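PDB 2EZV: type II restriction enzyme SfiI, which recognises the interrupted DNA sequence 5'-GGCCNNNNNGGCC-3' as a tetramer and cuts both strands within its spacer, leaving 5'-phosphate ends. Local coordinates for residues Leu8-Thr20 with Arg84-Leu97. Sequence-based numbering, arbitrary orientation.
Sequences LSLDELESVEKQT and RWLPSPHGLLPQVL
T20 and Q95 meet at the buried end of the contact, where the first turns of helix 10-41 lie against the hairpin of strands 80-86 and 93-104, part of the mixed sheet of this PDDEXK-clan nuclease. The Q95 amide sends NE2 to T20 OG1 over 3.1 Å in a nearly straight bond (170°), with OG1 close to the amide plane. That hydroxyl in turn donates to V16 O, which also takes T20 N from the opposite face of its carbonyl. At the other end of the amide, R84 grips Q95 OE1 side-on through NE and NH2, NH2 at 2.7 Å, while its NH1 pairs with E66. T157 is a second partner of Q95 NE2. A leucine in place of Q95 would probably leave T20 OG1 without this donor and R84 NE and NH2 without their shared acceptor, the guanidinium then held at NH1 by E66. Apolar packing continues towards the helix start, where L93 CD1 meets L8 CD1 tip to tip at 3.6 Å, and the V16 side chain crosses L93 at about a right angle.

The looser side lies at the turn S88-G91, where P89 and H90 are partly exposed, as are E12 and S15 on the helix. With CG anti to its carbonyl carbon (chi1 -42°), the H90 ring reaches the helix at E12 and S15: E12 CB sits over one face, 4.1 Å from the ring centroid, P89 CG covers the other, and S15 OG lies at the edge. One water joins S15 OG, H90 NE2 and Q19 OE1, donating to the last at 2.7 Å. Q19 NE2 bonds directly to P87 O at 3.0 Å, though bent to 140°, and Q19 also packs on P89 of the second subunit. The chemistry thus changes along the helix: protein partners satisfy the buried Q95 amide at both ends, whereas near H90 a shared water supplements a bent amide bond and a CH-pi contact.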
loop_
_atom_site.group_PDB
_atom_site.type_symbol
_atom_site.label_atom_id
_atom_site.label_comp_id
_atom_site.label_asym_id
_atom_site.label_seq_id
_atom_site.Cartn_x
_atom_site.Cartn_y
_atom_site.Cartn_z
ATOM N N LEU D 8 18.451 7.532 -23.854
ATOM C CA LEU D 8 18.645 8.763 -23.094
ATOM C C LEU D 8 20.092 9.177 -23.262
ATOM O O LEU D 8 20.969 8.331 -23.436
ATOM C CB LEU D 8 18.380 8.552 -21.597
ATOM C CG LEU D 8 16.954 8.285 -21.116
ATOM C CD1 LEU D 8 16.926 8.325 -19.589
ATOM C CD2 LEU D 8 16.021 9.333 -21.683
ATOM N N SER D 9 20.347 10.476 -23.217
ATOM C CA SER D 9 21.713 10.955 -23.324
ATOM C C SER D 9 22.329 10.726 -21.944
ATOM O O SER D 9 21.613 10.509 -20.964
ATOM C CB SER D 9 21.721 12.445 -23.650
ATOM O OG SER D 9 21.133 13.178 -22.591
ATOM N N LEU D 10 23.653 10.767 -21.860
ATOM C CA LEU D 10 24.324 10.577 -20.584
ATOM C C LEU D 10 23.821 11.580 -19.541
ATOM O O LEU D 10 23.542 11.219 -18.400
ATOM C CB LEU D 10 25.841 10.718 -20.761
ATOM C CG LEU D 10 26.647 9.442 -21.024
ATOM C CD1 LEU D 10 25.948 8.582 -22.051
ATOM C CD2 LEU D 10 28.057 9.817 -21.473
ATOM N N ASP D 11 23.696 12.840 -19.932
ATOM C CA ASP D 11 23.230 13.853 -18.992
ATOM C C ASP D 11 21.864 13.525 -18.411
ATOM O O ASP D 11 21.653 13.627 -17.198
ATOM C CB ASP D 11 23.182 15.227 -19.663
ATOM C CG ASP D 11 24.513 15.932 -19.628
ATOM O OD1 ASP D 11 25.457 15.383 -19.016
ATOM O OD2 ASP D 11 24.618 17.035 -20.204
ATOM N N GLU D 12 20.941 13.128 -19.278
ATOM C CA GLU D 12 19.592 12.789 -18.849
ATOM C C GLU D 12 19.624 11.576 -17.933
ATOM O O GLU D 12 18.859 11.498 -16.971
ATOM C CB GLU D 12 18.707 12.529 -20.071
ATOM C CG GLU D 12 18.742 13.689 -21.058
ATOM C CD GLU D 12 18.062 13.382 -22.378
ATOM O OE1 GLU D 12 18.172 12.239 -22.874
ATOM O OE2 GLU D 12 17.431 14.299 -22.930
ATOM N N LEU D 13 20.523 10.638 -18.228
ATOM C CA LEU D 13 20.672 9.439 -17.411
ATOM C C LEU D 13 21.106 9.812 -15.996
ATOM O O LEU D 13 20.555 9.313 -15.023
ATOM C CB LEU D 13 21.696 8.484 -18.029
ATOM C CG LEU D 13 21.979 7.221 -17.213
ATOM C CD1 LEU D 13 20.666 6.517 -16.918
ATOM C CD2 LEU D 13 22.920 6.298 -17.968
ATOM N N GLU D 14 22.090 10.695 -15.878
ATOM C CA GLU D 14 22.560 11.112 -14.553
ATOM C C GLU D 14 21.417 11.816 -13.826
ATOM O O GLU D 14 21.261 11.705 -12.609
ATOM C CB GLU D 14 23.748 12.078 -14.665
ATOM C CG GLU D 14 24.988 11.504 -15.346
ATOM C CD GLU D 14 26.266 12.125 -14.819
ATOM O OE1 GLU D 14 27.134 12.514 -15.633
ATOM O OE2 GLU D 14 26.407 12.217 -13.579
ATOM N N SER D 15 20.620 12.543 -14.596
ATOM C CA SER D 15 19.493 13.274 -14.061
ATOM C C SER D 15 18.497 12.355 -13.364
ATOM O O SER D 15 17.981 12.696 -12.298
ATOM C CB SER D 15 18.799 14.046 -15.187
ATOM O OG SER D 15 17.695 14.774 -14.694
ATOM N N VAL D 16 18.221 11.195 -13.952
ATOM C CA VAL D 16 17.274 10.285 -13.323
ATOM C C VAL D 16 17.884 9.659 -12.080
ATOM O O VAL D 16 17.162 9.281 -11.153
ATOM C CB VAL D 16 16.801 9.140 -14.266
ATOM C CG1 VAL D 16 16.967 9.542 -15.710
ATOM C CG2 VAL D 16 17.521 7.868 -13.945
ATOM N N GLU D 17 19.206 9.529 -12.056
ATOM C CA GLU D 17 19.837 8.950 -10.876
ATOM C C GLU D 17 19.739 10.002 -9.783
ATOM O O GLU D 17 19.490 9.693 -8.619
ATOM C CB GLU D 17 21.297 8.568 -11.153
ATOM C CG GLU D 17 21.439 7.233 -11.875
ATOM C CD GLU D 17 22.882 6.852 -12.203
ATOM O OE1 GLU D 17 23.103 5.712 -12.663
ATOM O OE2 GLU D 17 23.798 7.680 -12.014
ATOM N N LYS D 18 19.890 11.257 -10.182
ATOM C CA LYS D 18 19.816 12.358 -9.235
ATOM C C LYS D 18 18.442 12.465 -8.575
ATOM O O LYS D 18 18.357 12.624 -7.362
ATOM C CB LYS D 18 20.153 13.677 -9.931
ATOM C CG LYS D 18 20.437 14.824 -8.978
ATOM C CD LYS D 18 20.716 16.081 -9.771
ATOM C CE LYS D 18 21.163 17.226 -8.891
ATOM N NZ LYS D 18 21.369 18.479 -9.686
ATOM N N GLN D 19 17.365 12.372 -9.357
ATOM C CA GLN D 19 16.039 12.474 -8.750
ATOM C C GLN D 19 15.714 11.216 -7.949
ATOM O O GLN D 19 14.936 11.258 -6.999
ATOM C CB GLN D 19 14.949 12.776 -9.799
ATOM C CG GLN D 19 14.523 11.635 -10.711
ATOM C CD GLN D 19 13.371 12.039 -11.635
ATOM O OE1 GLN D 19 13.504 12.956 -12.435
ATOM N NE2 GLN D 19 12.243 11.350 -11.522
ATOM N N THR D 20 16.323 10.097 -8.318
ATOM C CA THR D 20 16.115 8.854 -7.575
ATOM C C THR D 20 16.758 9.074 -6.204
ATOM O O THR D 20 16.152 8.820 -5.165
ATOM C CB THR D 20 16.800 7.666 -8.261
ATOM O OG1 THR D 20 16.132 7.381 -9.493
ATOM C CG2 THR D 20 16.773 6.429 -7.370
ATOM N N ARG D 84 10.089 -0.819 -10.788
ATOM C CA ARG D 84 9.011 0.161 -10.803
ATOM C C ARG D 84 9.116 1.124 -11.985
ATOM O O ARG D 84 10.087 1.101 -12.726
ATOM C CB ARG D 84 9.097 0.985 -9.518
ATOM C CG ARG D 84 10.401 1.799 -9.479
ATOM C CD ARG D 84 10.692 2.520 -8.180
ATOM N NE ARG D 84 11.783 3.471 -8.401
ATOM C CZ ARG D 84 12.287 4.296 -7.483
ATOM N NH1 ARG D 84 11.817 4.297 -6.246
ATOM N NH2 ARG D 84 13.238 5.159 -7.823
ATOM N N TRP D 85 8.100 1.970 -12.147
ATOM C CA TRP D 85 8.089 2.987 -13.195
ATOM C C TRP D 85 8.501 4.288 -12.513
ATOM O O TRP D 85 7.962 4.644 -11.463
ATOM C CB TRP D 85 6.687 3.192 -13.783
ATOM C CG TRP D 85 6.165 2.085 -14.634
ATOM C CD1 TRP D 85 5.208 1.180 -14.298
ATOM C CD2 TRP D 85 6.497 1.829 -16.005
ATOM N NE1 TRP D 85 4.909 0.380 -15.377
ATOM C CE2 TRP D 85 5.684 0.758 -16.438
ATOM C CE3 TRP D 85 7.397 2.409 -16.914
ATOM C CZ2 TRP D 85 5.740 0.251 -17.744
ATOM C CZ3 TRP D 85 7.452 1.903 -18.215
ATOM C CH2 TRP D 85 6.626 0.835 -18.614
ATOM N N LEU D 86 9.454 4.994 -13.100
ATOM C CA LEU D 86 9.888 6.247 -12.526
ATOM C C LEU D 86 9.434 7.392 -13.427
ATOM O O LEU D 86 9.967 7.588 -14.518
ATOM C CB LEU D 86 11.412 6.267 -12.390
ATOM C CG LEU D 86 12.029 7.538 -11.789
ATOM C CD1 LEU D 86 11.555 7.686 -10.345
ATOM C CD2 LEU D 86 13.559 7.467 -11.854
ATOM N N PRO D 87 8.426 8.156 -12.990
ATOM C CA PRO D 87 7.984 9.264 -13.842
ATOM C C PRO D 87 9.035 10.367 -13.911
ATOM O O PRO D 87 9.694 10.667 -12.918
ATOM C CB PRO D 87 6.691 9.726 -13.172
ATOM C CG PRO D 87 6.881 9.361 -11.748
ATOM C CD PRO D 87 7.561 8.009 -11.807
ATOM N N SER D 88 9.205 10.954 -15.089
ATOM C CA SER D 88 10.172 12.029 -15.260
ATOM C C SER D 88 9.915 12.726 -16.585
ATOM O O SER D 88 9.160 12.244 -17.409
ATOM C CB SER D 88 11.604 11.483 -15.249
ATOM O OG SER D 88 11.946 10.945 -16.508
ATOM N N PRO D 89 10.553 13.874 -16.808
ATOM C CA PRO D 89 10.310 14.551 -18.079
ATOM C C PRO D 89 10.971 13.836 -19.248
ATOM O O PRO D 89 10.644 14.092 -20.400
ATOM C CB PRO D 89 10.867 15.951 -17.830
ATOM C CG PRO D 89 11.976 15.691 -16.869
ATOM C CD PRO D 89 11.384 14.697 -15.915
ATOM N N HIS D 90 11.892 12.927 -18.946
ATOM C CA HIS D 90 12.583 12.183 -19.988
ATOM C C HIS D 90 11.671 11.073 -20.491
ATOM O O HIS D 90 11.903 10.489 -21.556
ATOM C CB HIS D 90 13.858 11.548 -19.439
ATOM C CG HIS D 90 14.643 12.440 -18.531
ATOM N ND1 HIS D 90 15.148 13.657 -18.933
ATOM C CD2 HIS D 90 15.042 12.272 -17.248
ATOM C CE1 HIS D 90 15.827 14.200 -17.939
ATOM N NE2 HIS D 90 15.779 13.379 -16.906
ATOM N N GLY D 91 10.643 10.783 -19.702
ATOM C CA GLY D 91 9.693 9.734 -20.031
ATOM C C GLY D 91 9.396 8.908 -18.787
ATOM O O GLY D 91 10.056 9.078 -17.756
ATOM N N LEU D 92 8.394 8.038 -18.863
ATOM C CA LEU D 92 8.055 7.181 -17.730
ATOM C C LEU D 92 9.001 5.983 -17.835
ATOM O O LEU D 92 8.744 5.016 -18.564
ATOM C CB LEU D 92 6.608 6.722 -17.820
ATOM C CG LEU D 92 6.165 5.789 -16.701
ATOM C CD1 LEU D 92 6.182 6.538 -15.371
ATOM C CD2 LEU D 92 4.759 5.262 -17.018
ATOM N N LEU D 93 10.095 6.062 -17.089
ATOM C CA LEU D 93 11.122 5.044 -17.140
ATOM C C LEU D 93 11.006 3.822 -16.248
ATOM O O LEU D 93 10.848 3.929 -15.027
ATOM C CB LEU D 93 12.476 5.697 -16.889
ATOM C CG LEU D 93 12.778 6.907 -17.772
ATOM C CD1 LEU D 93 14.148 7.466 -17.414
ATOM C CD2 LEU D 93 12.719 6.500 -19.241
ATOM N N PRO D 94 11.064 2.633 -16.861
ATOM C CA PRO D 94 10.991 1.385 -16.096
ATOM C C PRO D 94 12.341 1.343 -15.341
ATOM O O PRO D 94 13.400 1.626 -15.922
ATOM C CB PRO D 94 10.872 0.322 -17.187
ATOM C CG PRO D 94 11.630 0.943 -18.338
ATOM C CD PRO D 94 11.143 2.372 -18.307
ATOM N N GLN D 95 12.313 1.014 -14.054
ATOM C CA GLN D 95 13.543 1.020 -13.276
ATOM C C GLN D 95 13.638 -0.057 -12.202
ATOM O O GLN D 95 12.643 -0.434 -11.592
ATOM C CB GLN D 95 13.695 2.400 -12.626
ATOM C CG GLN D 95 14.812 2.555 -11.601
ATOM C CD GLN D 95 14.793 3.935 -10.931
ATOM O OE1 GLN D 95 13.814 4.309 -10.276
ATOM N NE2 GLN D 95 15.876 4.692 -11.093
ATOM N N VAL D 96 14.855 -0.553 -11.987
ATOM C CA VAL D 96 15.118 -1.536 -10.944
ATOM C C VAL D 96 15.902 -0.773 -9.877
ATOM O O VAL D 96 17.100 -0.542 -10.029
ATOM C CB VAL D 96 15.986 -2.704 -11.451
ATOM C CG1 VAL D 96 16.271 -3.658 -10.307
ATOM C CG2 VAL D 96 15.284 -3.450 -12.571
ATOM N N LEU D 97 15.231 -0.347 -8.813
ATOM C CA LEU D 97 15.931 0.387 -7.757
ATOM C C LEU D 97 16.699 -0.591 -6.891
ATOM O O LEU D 97 16.122 -1.542 -6.362
ATOM C CB LEU D 97 14.953 1.182 -6.876
ATOM C CG LEU D 97 15.594 1.872 -5.657
ATOM C CD1 LEU D 97 16.781 2.718 -6.109
ATOM C CD2 LEU D 97 14.576 2.752 -4.943
HETATM O O HOH W 1 15.498 12.912 -14.297
#